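Local coordinates for SusD family protein (PDB 7KV1), which probably binds beta-glucan at the cell surface of a human gut Bacteroides, as a surface glycan-binding protein of the SusD family, at residues G466-I478 with S482-D494. Residues are numbered along the deposited sequence; the frame is centred on the assembly and turned at random.
Sequences GKRYFDLVRAEGI and SASNKATTALVPD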
ATOM      1  N   GLY A 466      -2.369   4.030  -2.435  1.00 18.19           N
ATOM      2  CA  GLY A 466      -1.099   3.448  -2.935  1.00 20.04           C
ATOM      3  C   GLY A 466      -1.284   2.222  -3.818  1.00 18.10           C
ATOM      4  O   GLY A 466      -0.354   1.369  -3.813  1.00 19.17           O
ATOM      5  N   LYS A 467      -2.398   2.124  -4.573  1.00 16.97           N
ATOM      6  CA  LYS A 467      -2.704   0.964  -5.452  1.00 17.64           C
ATOM      7  C   LYS A 467      -2.418   1.301  -6.923  1.00 17.45           C
ATOM      8  O   LYS A 467      -1.959   0.414  -7.673  1.00 18.60           O
ATOM      9  CB  LYS A 467      -4.157   0.512  -5.290  1.00 19.00           C
ATOM     10  CG  LYS A 467      -4.550   0.236  -3.853  1.00 20.83           C
ATOM     11  CD  LYS A 467      -3.874  -0.964  -3.192  1.00 20.09           C
ATOM     12  CE  LYS A 467      -4.251  -1.036  -1.718  1.00 23.13           C
ATOM     13  NZ  LYS A 467      -3.728  -2.239  -1.023  1.00 21.30           N
ATOM     14  N   ARG A 468      -2.711   2.522  -7.325  1.00 17.33           N
ATOM     15  CA  ARG A 468      -2.846   2.895  -8.748  1.00 17.24           C
ATOM     16  C   ARG A 468      -1.535   2.654  -9.480  1.00 17.25           C
ATOM     17  O   ARG A 468      -1.612   2.112 -10.592  1.00 18.22           O
ATOM     18  CB  ARG A 468      -3.305   4.343  -8.838  1.00 16.95           C
ATOM     19  CG  ARG A 468      -3.416   4.883 -10.250  1.00 19.25           C
ATOM     20  CD  ARG A 468      -4.365   4.122 -11.136  1.00 18.59           C
ATOM     21  NE  ARG A 468      -4.447   4.877 -12.372  1.00 20.30           N
ATOM     22  CZ  ARG A 468      -5.051   4.509 -13.501  1.00 22.14           C
ATOM     23  NH1 ARG A 468      -5.608   3.313 -13.610  1.00 21.83           N
ATOM     24  NH2 ARG A 468      -5.068   5.355 -14.524  1.00 22.01           N
ATOM     25  N   TYR A 469      -0.393   3.107  -8.945  1.00 17.09           N
ATOM     26  CA  TYR A 469       0.891   2.940  -9.671  1.00 17.69           C
ATOM     27  C   TYR A 469       1.189   1.458  -9.940  1.00 17.36           C
ATOM     28  O   TYR A 469       1.444   1.094 -11.109  1.00 17.19           O
ATOM     29  CB  TYR A 469       2.050   3.614  -8.948  1.00 16.39           C
ATOM     30  CG  TYR A 469       3.369   3.284  -9.575  1.00 15.93           C
ATOM     31  CD1 TYR A 469       3.673   3.748 -10.850  1.00 15.96           C
ATOM     32  CD2 TYR A 469       4.304   2.534  -8.901  1.00 15.54           C
ATOM     33  CE1 TYR A 469       4.882   3.433 -11.451  1.00 18.42           C
ATOM     34  CE2 TYR A 469       5.529   2.225  -9.475  1.00 16.28           C
ATOM     35  CZ  TYR A 469       5.811   2.672 -10.757  1.00 18.41           C
ATOM     36  OH  TYR A 469       6.998   2.365 -11.333  1.00 20.14           O
ATOM     37  N   PHE A 470       1.184   0.615  -8.902  1.00 16.82           N
ATOM     38  CA  PHE A 470       1.395  -0.849  -9.048  1.00 18.60           C
ATOM     39  C   PHE A 470       0.355  -1.475  -9.996  1.00 17.47           C
ATOM     40  O   PHE A 470       0.782  -2.334 -10.808  1.00 16.38           O
ATOM     41  CB  PHE A 470       1.446  -1.540  -7.694  1.00 20.18           C
ATOM     42  CG  PHE A 470       2.600  -1.045  -6.857  1.00 22.74           C
ATOM     43  CD1 PHE A 470       3.855  -0.866  -7.419  1.00 21.77           C
ATOM     44  CD2 PHE A 470       2.419  -0.736  -5.523  1.00 23.13           C
ATOM     45  CE1 PHE A 470       4.914  -0.394  -6.654  1.00 26.34           C
ATOM     46  CE2 PHE A 470       3.469  -0.258  -4.769  1.00 22.80           C
ATOM     47  CZ  PHE A 470       4.709  -0.079  -5.331  1.00 23.10           C
ATOM     48  N   ASP A 471      -0.905  -1.032  -9.984  1.00 17.69           N
ATOM     49  CA  ASP A 471      -1.927  -1.536 -10.953  1.00 18.37           C
ATOM     50  C   ASP A 471      -1.533  -1.148 -12.389  1.00 18.30           C
ATOM     51  O   ASP A 471      -1.718  -1.991 -13.304  1.00 18.38           O
ATOM     52  CB  ASP A 471      -3.345  -1.070 -10.633  1.00 17.73           C
ATOM     53  CG  ASP A 471      -3.909  -1.774  -9.411  1.00 20.59           C
ATOM     54  OD1 ASP A 471      -3.373  -2.880  -9.068  1.00 20.55           O
ATOM     55  OD2 ASP A 471      -4.853  -1.215  -8.783  1.00 24.22           O
ATOM     56  N   LEU A 472      -1.034   0.069 -12.620  1.00 17.53           N
ATOM     57  CA  LEU A 472      -0.668   0.505 -13.989  1.00 17.40           C
ATOM     58  C   LEU A 472       0.526  -0.342 -14.471  1.00 17.63           C
ATOM     59  O   LEU A 472       0.509  -0.784 -15.611  1.00 18.01           O
ATOM     60  CB  LEU A 472      -0.331   1.997 -14.008  1.00 18.78           C
ATOM     61  CG  LEU A 472      -1.507   2.952 -13.927  1.00 17.43           C
ATOM     62  CD1 LEU A 472      -1.026   4.375 -13.644  1.00 18.48           C
ATOM     63  CD2 LEU A 472      -2.318   2.893 -15.203  1.00 18.37           C
ATOM     64  N   VAL A 473       1.487  -0.638 -13.608  1.00 17.49           N
ATOM     65  CA  VAL A 473       2.713  -1.393 -14.001  1.00 17.22           C
ATOM     66  C   VAL A 473       2.368  -2.840 -14.354  1.00 16.93           C
ATOM     67  O   VAL A 473       2.856  -3.336 -15.394  1.00 15.38           O
ATOM     68  CB  VAL A 473       3.784  -1.347 -12.911  1.00 17.31           C
ATOM     69  CG1 VAL A 473       4.944  -2.287 -13.240  1.00 18.25           C
ATOM     70  CG2 VAL A 473       4.265   0.085 -12.687  1.00 20.21           C
ATOM     71  N   ARG A 474       1.574  -3.496 -13.511  1.00 16.80           N
ATOM     72  CA  ARG A 474       1.252  -4.930 -13.709  1.00 16.73           C
ATOM     73  C   ARG A 474       0.379  -5.088 -14.955  1.00 18.72           C
ATOM     74  O   ARG A 474       0.421  -6.199 -15.575  1.00 17.92           O
ATOM     75  CB  ARG A 474       0.639  -5.507 -12.439  1.00 17.00           C
ATOM     76  CG  ARG A 474      -0.812  -5.129 -12.184  1.00 17.50           C
ATOM     77  CD  ARG A 474      -1.225  -5.606 -10.801  1.00 16.36           C
ATOM     78  NE  ARG A 474      -2.580  -5.209 -10.496  1.00 18.22           N
ATOM     79  CZ  ARG A 474      -3.679  -5.811 -10.982  1.00 17.74           C
ATOM     80  NH1 ARG A 474      -3.573  -6.838 -11.812  1.00 17.37           N
ATOM     81  NH2 ARG A 474      -4.880  -5.387 -10.621  1.00 19.29           N
ATOM     82  N   ALA A 475      -0.399  -4.049 -15.284  1.00 18.10           N
ATOM     83  CA  ALA A 475      -1.342  -4.026 -16.427  1.00 19.65           C
ATOM     84  C   ALA A 475      -0.578  -4.098 -17.747  1.00 19.74           C
ATOM     85  O   ALA A 475      -1.192  -4.483 -18.734  1.00 19.86           O
ATOM     86  CB  ALA A 475      -2.262  -2.829 -16.403  1.00 18.76           C
ATOM     87  N   GLU A 476       0.725  -3.857 -17.745  1.00 19.35           N
ATOM     88  CA  GLU A 476       1.578  -4.135 -18.926  1.00 21.53           C
ATOM     89  C   GLU A 476       1.460  -5.617 -19.336  1.00 22.35           C
ATOM     90  O   GLU A 476       1.679  -5.908 -20.520  1.00 24.60           O
ATOM     91  CB  GLU A 476       3.017  -3.680 -18.687  1.00 22.17           C
ATOM     92  CG  GLU A 476       3.140  -2.171 -18.576  1.00 24.83           C
ATOM     93  CD  GLU A 476       2.795  -1.434 -19.861  1.00 28.46           C
ATOM     94  OE1 GLU A 476       3.173  -1.931 -20.934  1.00 31.67           O
ATOM     95  OE2 GLU A 476       2.098  -0.412 -19.796  1.00 26.64           O
ATOM     96  N   GLY A 477       1.164  -6.523 -18.407  1.00 21.48           N
ATOM     97  CA  GLY A 477       1.061  -7.951 -18.689  1.00 21.66           C
ATOM     98  C   GLY A 477      -0.393  -8.371 -18.838  1.00 23.65           C
ATOM     99  O   GLY A 477      -0.610  -9.579 -18.943  1.00 24.86           O
ATOM    100  N   ILE A 478      -1.352  -7.439 -18.890  1.00 21.92           N
ATOM    101  CA  ILE A 478      -2.805  -7.786 -18.906  1.00 22.90           C
ATOM    102  C   ILE A 478      -3.383  -7.499 -20.292  1.00 24.79           C
ATOM    103  O   ILE A 478      -3.575  -6.313 -20.645  1.00 21.94           O
ATOM    104  CB  ILE A 478      -3.595  -7.034 -17.827  1.00 22.83           C
ATOM    105  CG1 ILE A 478      -3.046  -7.342 -16.434  1.00 23.29           C
ATOM    106  CG2 ILE A 478      -5.084  -7.357 -17.977  1.00 22.77           C
ATOM    107  CD1 ILE A 478      -3.730  -6.581 -15.342  1.00 22.78           C
ATOM    108  N   SER A 482      -7.038  -1.369 -21.159  1.00 23.72           N
ATOM    109  CA  SER A 482      -7.090  -0.196 -22.072  1.00 24.96           C
ATOM    110  C   SER A 482      -5.889   0.719 -21.787  1.00 25.20           C
ATOM    111  O   SER A 482      -5.232   0.592 -20.697  1.00 21.65           O
ATOM    112  CB  SER A 482      -8.345   0.566 -21.883  1.00 24.13           C
ATOM    113  OG  SER A 482      -8.287   1.203 -20.611  1.00 27.38           O
ATOM    114  N   ALA A 483      -5.680   1.682 -22.672  1.00 22.38           N
ATOM    115  CA  ALA A 483      -4.522   2.594 -22.631  1.00 24.24           C
ATOM    116  C   ALA A 483      -4.529   3.376 -21.306  1.00 22.74           C
ATOM    117  O   ALA A 483      -3.449   3.543 -20.708  1.00 25.15           O
ATOM    118  CB  ALA A 483      -4.520   3.474 -23.858  1.00 24.29           C
ATOM    119  N   SER A 484      -5.700   3.785 -20.825  1.00 20.57           N
ATOM    120  CA  SER A 484      -5.836   4.617 -19.607  1.00 22.86           C
ATOM    121  C   SER A 484      -5.465   3.792 -18.360  1.00 20.56           C
ATOM    122  O   SER A 484      -5.238   4.397 -17.316  1.00 21.57           O
ATOM    123  CB  SER A 484      -7.232   5.206 -19.530  1.00 25.50           C
ATOM    124  OG  SER A 484      -8.179   4.191 -19.237  1.00 31.05           O
ATOM    125  N   ASN A 485      -5.329   2.462 -18.479  1.00 17.77           N
ATOM    126  CA  ASN A 485      -5.120   1.550 -17.326  1.00 17.87           C
ATOM    127  C   ASN A 485      -3.759   0.864 -17.448  1.00 18.85           C
ATOM    128  O   ASN A 485      -3.488  -0.036 -16.624  1.00 19.78           O
ATOM    129  CB  ASN A 485      -6.309   0.603 -17.206  1.00 18.84           C
ATOM    130  CG  ASN A 485      -7.501   1.286 -16.566  1.00 17.85           C
ATOM    131  OD1 ASN A 485      -7.346   2.154 -15.698  1.00 18.77           O
ATOM    132  ND2 ASN A 485      -8.691   0.913 -16.981  1.00 18.32           N
ATOM    133  N   LYS A 486      -2.887   1.327 -18.352  1.00 17.32           N
ATOM    134  CA  LYS A 486      -1.528   0.744 -18.492  1.00 19.69           C
ATOM    135  C   LYS A 486      -0.464   1.814 -18.278  1.00 18.53           C
ATOM    136  O   LYS A 486      -0.604   2.874 -18.864  1.00 17.20           O
ATOM    137  CB  LYS A 486      -1.342   0.080 -19.864  1.00 23.79           C
ATOM    138  CG  LYS A 486      -2.263  -1.088 -20.122  1.00 28.10           C
ATOM    139  CD  LYS A 486      -2.215  -1.548 -21.565  1.00 33.00           C
ATOM    140  CE  LYS A 486      -0.878  -2.127 -21.961  1.00 37.51           C
ATOM    141  NZ  LYS A 486      -1.053  -3.442 -22.629  1.00 45.92           N
ATOM    142  N   ALA A 487       0.614   1.474 -17.557  1.00 17.17           N
ATOM    143  CA  ALA A 487       1.724   2.394 -17.219  1.00 17.57           C
ATOM    144  C   ALA A 487       2.266   3.104 -18.474  1.00 19.84           C
ATOM    145  O   ALA A 487       2.434   4.350 -18.399  1.00 16.93           O
ATOM    146  CB  ALA A 487       2.828   1.682 -16.471  1.00 17.61           C
ATOM    147  N   THR A 488       2.584   2.379 -19.555  1.00 17.94           N
ATOM    148  CA  THR A 488       3.289   2.974 -20.724  1.00 19.32           C
ATOM    149  C   THR A 488       2.453   4.061 -21.402  1.00 19.79           C
ATOM    150  O   THR A 488       3.063   4.931 -22.062  1.00 22.64           O
ATOM    151  CB  THR A 488       3.712   1.930 -21.768  1.00 20.39           C
ATOM    152  OG1 THR A 488       2.588   1.122 -22.135  1.00 21.18           O
ATOM    153  CG2 THR A 488       4.829   1.057 -21.252  1.00 21.11           C
ATOM    154  N   THR A 489       1.129   4.004 -21.314  1.00 19.23           N
ATOM    155  CA  THR A 489       0.224   4.952 -21.999  1.00 20.64           C
ATOM    156  C   THR A 489      -0.440   5.904 -21.006  1.00 22.61           C
ATOM    157  O   THR A 489      -0.875   6.946 -21.446  1.00 23.20           O
ATOM    158  CB  THR A 489      -0.803   4.210 -22.864  1.00 24.08           C
ATOM    159  OG1 THR A 489      -1.240   3.075 -22.115  1.00 22.56           O
ATOM    160  CG2 THR A 489      -0.220   3.807 -24.211  1.00 25.07           C
ATOM    161  N   ALA A 490      -0.517   5.577 -19.720  1.00 21.30           N
ATOM    162  CA  ALA A 490      -1.178   6.460 -18.730  1.00 21.22           C
ATOM    163  C   ALA A 490      -0.153   7.410 -18.115  1.00 19.77           C
ATOM    164  O   ALA A 490      -0.556   8.479 -17.643  1.00 21.79           O
ATOM    165  CB  ALA A 490      -1.863   5.639 -17.649  1.00 20.58           C
ATOM    166  N   LEU A 491       1.085   6.955 -17.950  1.00 19.20           N
ATOM    167  CA  LEU A 491       2.133   7.718 -17.215  1.00 17.93           C
ATOM    168  C   LEU A 491       2.979   8.449 -18.254  1.00 17.85           C
ATOM    169  O   LEU A 491       4.110   8.030 -18.573  1.00 17.25           O
ATOM    170  CB  LEU A 491       2.929   6.773 -16.319  1.00 15.91           C
ATOM    171  CG  LEU A 491       2.081   6.036 -15.280  1.00 15.70           C
ATOM    172  CD1 LEU A 491       2.948   5.072 -14.477  1.00 13.56           C
ATOM    173  CD2 LEU A 491       1.312   6.990 -14.354  1.00 14.59           C
ATOM    174  N   VAL A 492       2.400   9.507 -18.771  1.00 20.30           N
ATOM    175  CA  VAL A 492       2.967  10.296 -19.899  1.00 21.37           C
ATOM    176  C   VAL A 492       3.029  11.760 -19.475  1.00 22.23           C
ATOM    177  O   VAL A 492       2.465  12.133 -18.453  1.00 22.63           O
ATOM    178  CB  VAL A 492       2.125  10.121 -21.183  1.00 21.95           C
ATOM    179  CG1 VAL A 492       2.212   8.703 -21.739  1.00 23.07           C
ATOM    180  CG2 VAL A 492       0.672  10.527 -21.007  1.00 23.29           C
ATOM    181  N   PRO A 493       3.723  12.636 -20.249  1.00 22.15           N
ATOM    182  CA  PRO A 493       3.781  14.065 -19.928  1.00 22.50           C
ATOM    183  C   PRO A 493       2.389  14.705 -19.820  1.00 22.32           C
ATOM    184  O   PRO A 493       1.493  14.298 -20.526  1.00 21.13           O
ATOM    185  CB  PRO A 493       4.633  14.653 -21.082  1.00 22.19           C
ATOM    186  CG  PRO A 493       5.502  13.483 -21.515  1.00 22.29           C
ATOM    187  CD  PRO A 493       4.580  12.278 -21.390  1.00 22.62           C
ATOM    188  N   ASP A 494       2.232  15.652 -18.885  1.00 22.98           N
ATOM    189  CA  ASP A 494       0.988  16.442 -18.687  1.00 22.88           C
ATOM    190  C   ASP A 494       1.133  17.831 -19.318  1.00 22.20           C
ATOM    191  O   ASP A 494       2.276  18.243 -19.628  1.00 22.43           O
ATOM    192  CB  ASP A 494       0.669  16.578 -17.199  1.00 22.20           C
ATOM    193  CG  ASP A 494       1.857  17.106 -16.426  1.00 21.04           C
ATOM    194  OD1 ASP A 494       2.105  18.317 -16.566  1.00 20.00           O
ATOM    195  OD2 ASP A 494       2.560  16.290 -15.756  1.00 18.57           O
TER
HETATM  196  O   HOH W   1      -4.290  -0.734 -14.053  1.00 16.65           O
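Arg468 reaches the 482-494 segment with the edge of its guanidinium. NH1 donates to Asn485 OD1 at 3.0 Å, with the acceptor close to the guanidinium plane. The Asn485 amide stands almost perpendicular to that plane, 89° away. NH2 donates to the backbone O of Ser484, which is tilted out of the plane. NH2 also forms a salt bridge with Asp80. Asn485 ND2 turns to Asp452 and Thr456, so this amide links Arg468 to helix 451-461. With an alanine at Arg468, Asn485 OD1 and Ser484 O would probably lose these donors, and Asp80 this charge partner. Leu472 CD2 lies over the centre of one guanidinium face, and the same methyl also touches the Asn485 backbone and Ala490 CB, the latter at 3.7 Å. Leu472 CD1 points to Leu491 CD2, 3.6 Å away. Leu491 CD1 comes in at the edge of the Tyr469 ring, while Val473 CG2 covers one ring face. The contact joins helix 468-474 to the short helix 487-490 within the SusD family region, through the turn and loop that connect them. Glu476 receives the start of the second helix. Its chain bends at chi2 (-65°), and OE2 accepts from both Thr488 N and Thr488 OG1, each at 2.8 Å. Both donors come from the same face of the carboxylate; the N-H bond is nearly straight at 171°. This negative charge probably interacts favourably with the helix N-terminus. Next to it, Ala487 N donates to Leu472 O at 3.0 Å, from above the carbonyl plane. A water bridges Asn485 O and, more weakly, Asp471 O.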